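Local atomic coordinates of myosin-2 (Saccharomyces cerevisiae, PDB entry 6IXO), a protein that carries organelles and other cargo along actin cables for their segregation, gripping cargo receptors with the globular tail domain modelled here. Residues V51-P54 / A55-I59; L23-E26 / I27-L31; T405-I408 / V409-A413. All coordinates share one frame; numbering follows the deposited sequence.

In the fold
All three contacts are short helical stretches from one end of the elongated, all-helical cargo-binding tail, their side chains meeting about one turn apart, and they pack against one another. Contact 1 is the N-terminal start of helix 53-67, contact 2 lies in helix 20-32, and contact 3 belongs to helix 403-415 near the C-terminus. The centres of contacts 1 and 2 are about 13 Å apart, as are those of contacts 1 and 3; contacts 2 and 3 are about 15 Å apart. L58 CD2 meets I27 CG2 at 3.6 Å, and I57 CG2 meets T405 CG2 at 3.5 Å. E26 OE1 probably accepts a hydrogen bond from T405 N at 2.8 Å, tying chain regions far apart in sequence.

Contact 1 (V51-P54 / A55-I59); sequences VVYP and ARILI
V52 lays its CG2 methyl over one face of the R56 guanidinium, displaced toward the rim of the group, with CG2 3.7 Å from R56 NE. The arginine gets there by starting with CG anti to its own carbonyl carbon (chi1 -59°) and bending at chi2, which folds the chain back toward the first turn. NE also forms a salt bridge with E110 of helix 97-124, while the valine methyl stays over the face of the flat group. With alanine in place of R56, the E110 carboxylate would probably lose this partner and the V52 methyl its cover.

V52 is the N-cap residue of the helix, and its carbonyl O accepts from R56 N at 3.0 Å. The next bonds, from I57 N to Y53 O and from L58 N to P54 O, continue the regular pattern. P54 suits this first turn, since its nitrogen has no hydrogen to offer; its CD packs on a face of the Y53 ring. At the edge of that ring, near its plane, I57 CD1 sits 4.4 Å from Y53 CD1, and Y53 OH bonds to the backbone N of E36.

Around this start of helix 53-67, N107 of helix 97-124 bonds to A55 N and V51 O. Y53 and I57 rest on L31 of helix 20-32, while L58 packs against F77 and V81 of helix 71-90.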
loop_
_atom_site.group_PDB
_atom_site.type_symbol
_atom_site.label_atom_id
_atom_site.label_comp_id
_atom_site.label_asym_id
_atom_site.label_seq_id
_atom_site.Cartn_x
_atom_site.Cartn_y
_atom_site.Cartn_z
ATOM N N VAL A 51 5.189 9.464 14.938
ATOM C CA VAL A 51 4.544 8.559 14.020
ATOM C C VAL A 51 4.054 7.310 14.750
ATOM O O VAL A 51 2.930 6.874 14.563
ATOM C CB VAL A 51 5.491 8.145 12.873
ATOM C CG1 VAL A 51 4.803 7.136 11.964
ATOM C CG2 VAL A 51 5.924 9.389 12.079
ATOM N N VAL A 52 4.898 6.733 15.598
ATOM C CA VAL A 52 4.488 5.476 16.200
ATOM C C VAL A 52 4.105 5.656 17.676
ATOM O O VAL A 52 4.350 4.766 18.477
ATOM C CB VAL A 52 5.603 4.397 16.023
ATOM C CG1 VAL A 52 5.747 4.039 14.473
ATOM C CG2 VAL A 52 6.932 4.849 16.620
ATOM N N TYR A 53 3.478 6.785 18.030
ATOM C CA TYR A 53 3.173 7.018 19.454
ATOM C C TYR A 53 2.177 5.955 20.001
ATOM O O TYR A 53 2.320 5.532 21.169
ATOM C CB TYR A 53 2.664 8.466 19.700
ATOM C CG TYR A 53 1.283 8.747 19.159
ATOM C CD1 TYR A 53 0.147 8.464 19.922
ATOM C CD2 TYR A 53 1.099 9.290 17.868
ATOM C CE1 TYR A 53 -1.123 8.695 19.431
ATOM C CE2 TYR A 53 -0.177 9.534 17.373
ATOM C CZ TYR A 53 -1.287 9.228 18.151
ATOM O OH TYR A 53 -2.578 9.446 17.669
ATOM N N PRO A 54 1.216 5.462 19.193
ATOM C CA PRO A 54 0.353 4.418 19.763
ATOM C C PRO A 54 1.106 3.138 20.041
ATOM O O PRO A 54 0.944 2.585 21.135
ATOM C CB PRO A 54 -0.707 4.182 18.663
ATOM C CG PRO A 54 -0.722 5.457 17.914
ATOM C CD PRO A 54 0.715 5.840 17.829
ATOM N N ALA A 55 1.925 2.687 19.097
ATOM C CA ALA A 55 2.706 1.480 19.360
ATOM C C ALA A 55 3.597 1.625 20.609
ATOM O O ALA A 55 3.665 0.694 21.400
ATOM C CB ALA A 55 3.574 1.125 18.177
ATOM N N ARG A 56 4.262 2.773 20.780
ATOM C CA ARG A 56 5.202 2.906 21.901
ATOM C C ARG A 56 4.424 2.863 23.194
ATOM O O ARG A 56 4.853 2.254 24.173
ATOM C CB ARG A 56 6.023 4.216 21.815
ATOM C CG ARG A 56 6.853 4.373 20.550
ATOM C CD ARG A 56 8.215 3.747 20.674
ATOM N NE ARG A 56 9.009 3.792 19.439
ATOM C CZ ARG A 56 9.827 4.786 19.090
ATOM N NH1 ARG A 56 10.507 4.720 17.941
ATOM N NH2 ARG A 56 9.967 5.845 19.874
ATOM N N ILE A 57 3.265 3.512 23.220
ATOM C CA ILE A 57 2.446 3.450 24.437
ATOM C C ILE A 57 2.003 2.008 24.768
ATOM O O ILE A 57 2.102 1.560 25.912
ATOM C CB ILE A 57 1.231 4.367 24.300
ATOM C CG1 ILE A 57 1.724 5.808 24.338
ATOM C CG2 ILE A 57 0.242 4.104 25.428
ATOM C CD1 ILE A 57 0.662 6.864 23.985
ATOM N N LEU A 58 1.520 1.287 23.758
ATOM C CA LEU A 58 1.120 -0.107 23.914
ATOM C C LEU A 58 2.264 -0.965 24.427
ATOM O O LEU A 58 2.069 -1.824 25.280
ATOM C CB LEU A 58 0.630 -0.673 22.568
ATOM C CG LEU A 58 -0.663 -0.067 22.021
ATOM C CD1 LEU A 58 -0.975 -0.629 20.602
ATOM C CD2 LEU A 58 -1.817 -0.337 22.952
ATOM N N ILE A 59 3.447 -0.733 23.877
ATOM C CA ILE A 59 4.647 -1.467 24.280
ATOM C C ILE A 59 4.961 -1.249 25.763
ATOM O O ILE A 59 5.325 -2.192 26.493
ATOM C CB ILE A 59 5.862 -1.051 23.383
ATOM C CG1 ILE A 59 5.687 -1.666 21.977
ATOM C CG2 ILE A 59 7.195 -1.496 23.998
ATOM C CD1 ILE A 59 6.570 -0.988 20.884
#

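Contact 2 (L23-E26 / I27-L31); sequences LNQE and ITEGL
L23 and I27 run alongside each other with their ends in the same direction, L23 CD1 4.0 Å from I27 CG1, one turn apart on the buried side of the helix. On the exposed side Q25 lies crosswise to E29. The glutamine starts with CG anti to its backbone N (chi1 -163°) and bends at chi2, which carries its amide across to the glutamate, and Q25 NE2 comes to 3.5 Å from E29 CG. The carboxylate of E29 continues onward to a salt bridge with K33.

T28 turns its hydroxyl back on the preceding turn. With chi1 at 61°, OG1 lies between its own backbone N and carbonyl carbon, and from there it donates to N24 O at 2.9 Å. T28 N donates to the same oxygen at 2.8 Å, and the two donors arrive from opposite faces of the carbonyl plane. The hydroxyl of this buried threonine is therefore satisfied within its own helix.

Further along, E26 O is also shared. L31 N reaches it in the carbonyl plane at 3.1 Å, whereas G30 N, at 2.9 Å, comes from above that plane with a more bent N-H geometry.

In the second shell, E26 OE2 takes the backbone N of S404, which places the glutamate at the start of helix 403-415, next to T405. N24 ND2 bonds to S76 OG, and F77 of helix 71-90 packs on both N24 and I27. The bond from L31 N to E26 O marks a wider, pi-type turn, a local bulge in an otherwise alpha-helical segment of this helical tail domain.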
loop_
_atom_site.group_PDB
_atom_site.type_symbol
_atom_site.label_atom_id
_atom_site.label_comp_id
_atom_site.label_asym_id
_atom_site.label_seq_id
_atom_site.Cartn_x
_atom_site.Cartn_y
_atom_site.Cartn_z
ATOM N N LEU A 23 -8.705 0.418 31.667
ATOM C CA LEU A 23 -7.594 0.542 30.727
ATOM C C LEU A 23 -7.926 0.126 29.280
ATOM O O LEU A 23 -7.488 0.795 28.342
ATOM C CB LEU A 23 -6.410 -0.272 31.219
ATOM C CG LEU A 23 -5.089 -0.111 30.470
ATOM C CD1 LEU A 23 -4.733 1.349 30.308
ATOM C CD2 LEU A 23 -3.961 -0.841 31.264
ATOM N N ASN A 24 -8.637 -0.979 29.079
ATOM C CA ASN A 24 -8.900 -1.408 27.693
ATOM C C ASN A 24 -9.757 -0.362 26.980
ATOM O O ASN A 24 -9.581 -0.116 25.814
ATOM C CB ASN A 24 -9.585 -2.781 27.641
ATOM C CG ASN A 24 -8.662 -3.922 28.062
ATOM O OD1 ASN A 24 -7.440 -3.787 28.053
ATOM N ND2 ASN A 24 -9.249 -5.055 28.419
ATOM N N GLN A 25 -10.673 0.262 27.710
ATOM C CA GLN A 25 -11.585 1.246 27.115
ATOM C C GLN A 25 -10.832 2.510 26.657
ATOM O O GLN A 25 -11.048 3.042 25.545
ATOM C CB GLN A 25 -12.686 1.578 28.131
ATOM C CG GLN A 25 -13.908 2.247 27.528
ATOM C CD GLN A 25 -13.769 3.756 27.423
ATOM O OE1 GLN A 25 -12.962 4.378 28.133
ATOM N NE2 GLN A 25 -14.555 4.357 26.531
ATOM N N GLU A 26 -9.936 2.982 27.515
ATOM C CA GLU A 26 -9.014 4.069 27.186
ATOM C C GLU A 26 -8.198 3.789 25.983
ATOM O O GLU A 26 -8.064 4.642 25.105
ATOM C CB GLU A 26 -8.042 4.336 28.365
ATOM C CG GLU A 26 -8.505 5.371 29.295
ATOM C CD GLU A 26 -7.457 5.717 30.394
ATOM O OE1 GLU A 26 -6.225 5.657 30.125
ATOM O OE2 GLU A 26 -7.886 6.055 31.510
ATOM N N ILE A 27 -7.617 2.596 25.947
ATOM C CA ILE A 27 -6.750 2.240 24.829
ATOM C C ILE A 27 -7.539 2.080 23.539
ATOM O O ILE A 27 -7.169 2.653 22.506
ATOM C CB ILE A 27 -5.988 0.933 25.128
ATOM C CG1 ILE A 27 -5.081 1.121 26.362
ATOM C CG2 ILE A 27 -5.114 0.567 24.015
ATOM C CD1 ILE A 27 -3.968 2.088 26.130
ATOM N N THR A 28 -8.629 1.316 23.583
ATOM C CA THR A 28 -9.345 1.057 22.320
ATOM C C THR A 28 -10.115 2.276 21.822
ATOM O O THR A 28 -10.111 2.580 20.613
ATOM C CB THR A 28 -10.302 -0.150 22.436
ATOM O OG1 THR A 28 -11.289 0.095 23.429
ATOM C CG2 THR A 28 -9.536 -1.421 22.771
ATOM N N GLU A 29 -10.778 2.994 22.720
ATOM C CA GLU A 29 -11.587 4.119 22.274
ATOM C C GLU A 29 -10.765 5.408 22.156
ATOM O O GLU A 29 -10.975 6.174 21.249
ATOM C CB GLU A 29 -12.788 4.333 23.216
ATOM C CG GLU A 29 -13.682 3.096 23.385
ATOM C CD GLU A 29 -14.284 2.590 22.056
ATOM O OE1 GLU A 29 -14.876 3.403 21.303
ATOM O OE2 GLU A 29 -14.161 1.376 21.772
ATOM N N GLY A 30 -9.831 5.651 23.076
ATOM C CA GLY A 30 -9.077 6.896 23.075
ATOM C C GLY A 30 -7.827 6.855 22.198
ATOM O O GLY A 30 -7.607 7.716 21.356
ATOM N N LEU A 31 -6.983 5.856 22.407
ATOM C CA LEU A 31 -5.698 5.839 21.724
ATOM C C LEU A 31 -5.837 5.305 20.304
ATOM O O LEU A 31 -5.302 5.871 19.341
ATOM C CB LEU A 31 -4.696 4.975 22.498
ATOM C CG LEU A 31 -3.303 4.903 21.861
ATOM C CD1 LEU A 31 -2.624 6.247 21.905
ATOM C CD2 LEU A 31 -2.466 3.843 22.556
#

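Contact 3 (T405-I408 / V409-A413); sequences TKRI and VDLVA
The R407 guanidinium carries the CD2 methyl of L411 over the centre of one face, with CD2 3.7 Å from R407 CZ. This is an i to i+4 pairing along an alpha-helix, helix 403-415 of the cargo-binding tail. R407 sends CG anti to its backbone N (chi1 179°) and then bends at chi2, so that its chain runs obliquely across the leucine. CG and CD meet the leucine as well, so L411 packs along the aliphatic part of the arginine and not just against its charged end. NE of R407 forms a salt bridge with E12 of helix 6-18, whose side chain also touches L411.

One turn of the same spacing joins K406 to D410. The lysine runs out nearly extended and bends only at its last torsion, which brings K406 NZ to D410 OD2 at 3.0 Å in a salt bridge. It approaches on the syn lone pair of OD2, the side of the other carboxylate oxygen. Favourable charge across this turn probably helps to hold both groups in place, although K406 is solvent-exposed and also touches a crystal neighbour.

On another side of the helix the contact between I408 and V412 is apolar. I408 CG2 faces V412 CG2 at 4.3 Å; I408 also packs on L16, L17 and L23, while V412 touches I60 and E64 of helix 53-67. The backbone keeps regular helical bonds, that from V412 N to I408 O being nearly straight at 176°. A single water bridges R407 and D410, whose charged atoms do not touch, donating to D410 OD2 at 2.7 Å and accepting from R407 NH1 at 3.0 Å.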
loop_
_atom_site.group_PDB
_atom_site.type_symbol
_atom_site.label_atom_id
_atom_site.label_comp_id
_atom_site.label_asym_id
_atom_site.label_seq_id
_atom_site.Cartn_x
_atom_site.Cartn_y
_atom_site.Cartn_z
ATOM N N THR A 405 -3.711 5.583 31.364
ATOM C CA THR A 405 -2.606 5.257 30.504
ATOM C C THR A 405 -1.479 6.219 30.759
ATOM O O THR A 405 -0.323 5.821 30.847
ATOM C CB THR A 405 -3.023 5.320 29.000
ATOM O OG1 THR A 405 -4.074 4.386 28.772
ATOM C CG2 THR A 405 -1.866 4.956 28.151
ATOM N N LYS A 406 -1.826 7.498 30.881
ATOM C CA LYS A 406 -0.832 8.534 31.144
ATOM C C LYS A 406 -0.181 8.339 32.527
ATOM O O LYS A 406 1.020 8.600 32.725
ATOM C CB LYS A 406 -1.476 9.915 31.049
ATOM C CG LYS A 406 -0.597 11.062 31.525
ATOM C CD LYS A 406 -1.152 12.397 31.051
ATOM C CE LYS A 406 -0.821 13.543 32.000
ATOM N NZ LYS A 406 0.601 13.522 32.443
ATOM N N ARG A 407 -0.962 7.877 33.493
ATOM C CA ARG A 407 -0.339 7.710 34.833
ATOM C C ARG A 407 0.673 6.562 34.779
ATOM O O ARG A 407 1.767 6.648 35.345
ATOM C CB ARG A 407 -1.398 7.449 35.882
ATOM C CG ARG A 407 -0.792 7.244 37.275
ATOM C CD ARG A 407 -0.006 8.478 37.727
ATOM N NE ARG A 407 0.382 8.391 39.143
ATOM C CZ ARG A 407 1.299 9.171 39.693
ATOM N NH1 ARG A 407 1.899 10.101 38.959
ATOM N NH2 ARG A 407 1.605 9.037 40.976
ATOM N N ILE A 408 0.311 5.496 34.059
ATOM C CA ILE A 408 1.222 4.364 33.895
ATOM C C ILE A 408 2.524 4.840 33.253
ATOM O O ILE A 408 3.625 4.580 33.747
ATOM C CB ILE A 408 0.596 3.249 33.032
ATOM C CG1 ILE A 408 -0.564 2.557 33.767
ATOM C CG2 ILE A 408 1.640 2.223 32.631
ATOM C CD1 ILE A 408 -1.420 1.648 32.861
ATOM N N VAL A 409 2.401 5.553 32.143
ATOM C CA VAL A 409 3.591 6.032 31.476
ATOM C C VAL A 409 4.410 6.948 32.369
ATOM O O VAL A 409 5.636 6.826 32.408
ATOM C CB VAL A 409 3.223 6.739 30.141
ATOM C CG1 VAL A 409 4.433 7.390 29.554
ATOM C CG2 VAL A 409 2.667 5.717 29.183
ATOM N N ASP A 410 3.755 7.826 33.129
ATOM C CA ASP A 410 4.492 8.695 34.048
ATOM C C ASP A 410 5.198 7.904 35.150
ATOM O O ASP A 410 6.301 8.268 35.586
ATOM C CB ASP A 410 3.568 9.742 34.695
ATOM C CG ASP A 410 2.972 10.730 33.677
ATOM O OD1 ASP A 410 3.418 10.758 32.505
ATOM O OD2 ASP A 410 2.052 11.487 34.059
ATOM N N LEU A 411 4.552 6.847 35.632
ATOM C CA LEU A 411 5.127 6.079 36.738
ATOM C C LEU A 411 6.301 5.265 36.211
ATOM O O LEU A 411 7.344 5.208 36.833
ATOM C CB LEU A 411 4.083 5.172 37.384
ATOM C CG LEU A 411 3.051 5.857 38.274
ATOM C CD1 LEU A 411 1.921 4.898 38.546
ATOM C CD2 LEU A 411 3.687 6.362 39.567
ATOM N N VAL A 412 6.133 4.647 35.046
ATOM C CA VAL A 412 7.241 3.947 34.416
ATOM C C VAL A 412 8.421 4.892 34.239
ATOM O O VAL A 412 9.559 4.574 34.607
ATOM C CB VAL A 412 6.855 3.371 33.054
ATOM C CG1 VAL A 412 8.100 2.970 32.297
ATOM C CG2 VAL A 412 5.910 2.195 33.235
ATOM N N ALA A 413 8.131 6.072 33.700
ATOM C CA ALA A 413 9.155 7.086 33.490
ATOM C C ALA A 413 9.886 7.465 34.786
ATOM O O ALA A 413 11.077 7.747 34.758
ATOM C CB ALA A 413 8.537 8.316 32.840
HETATM O O HOH W 1 1.090 11.629 36.565
#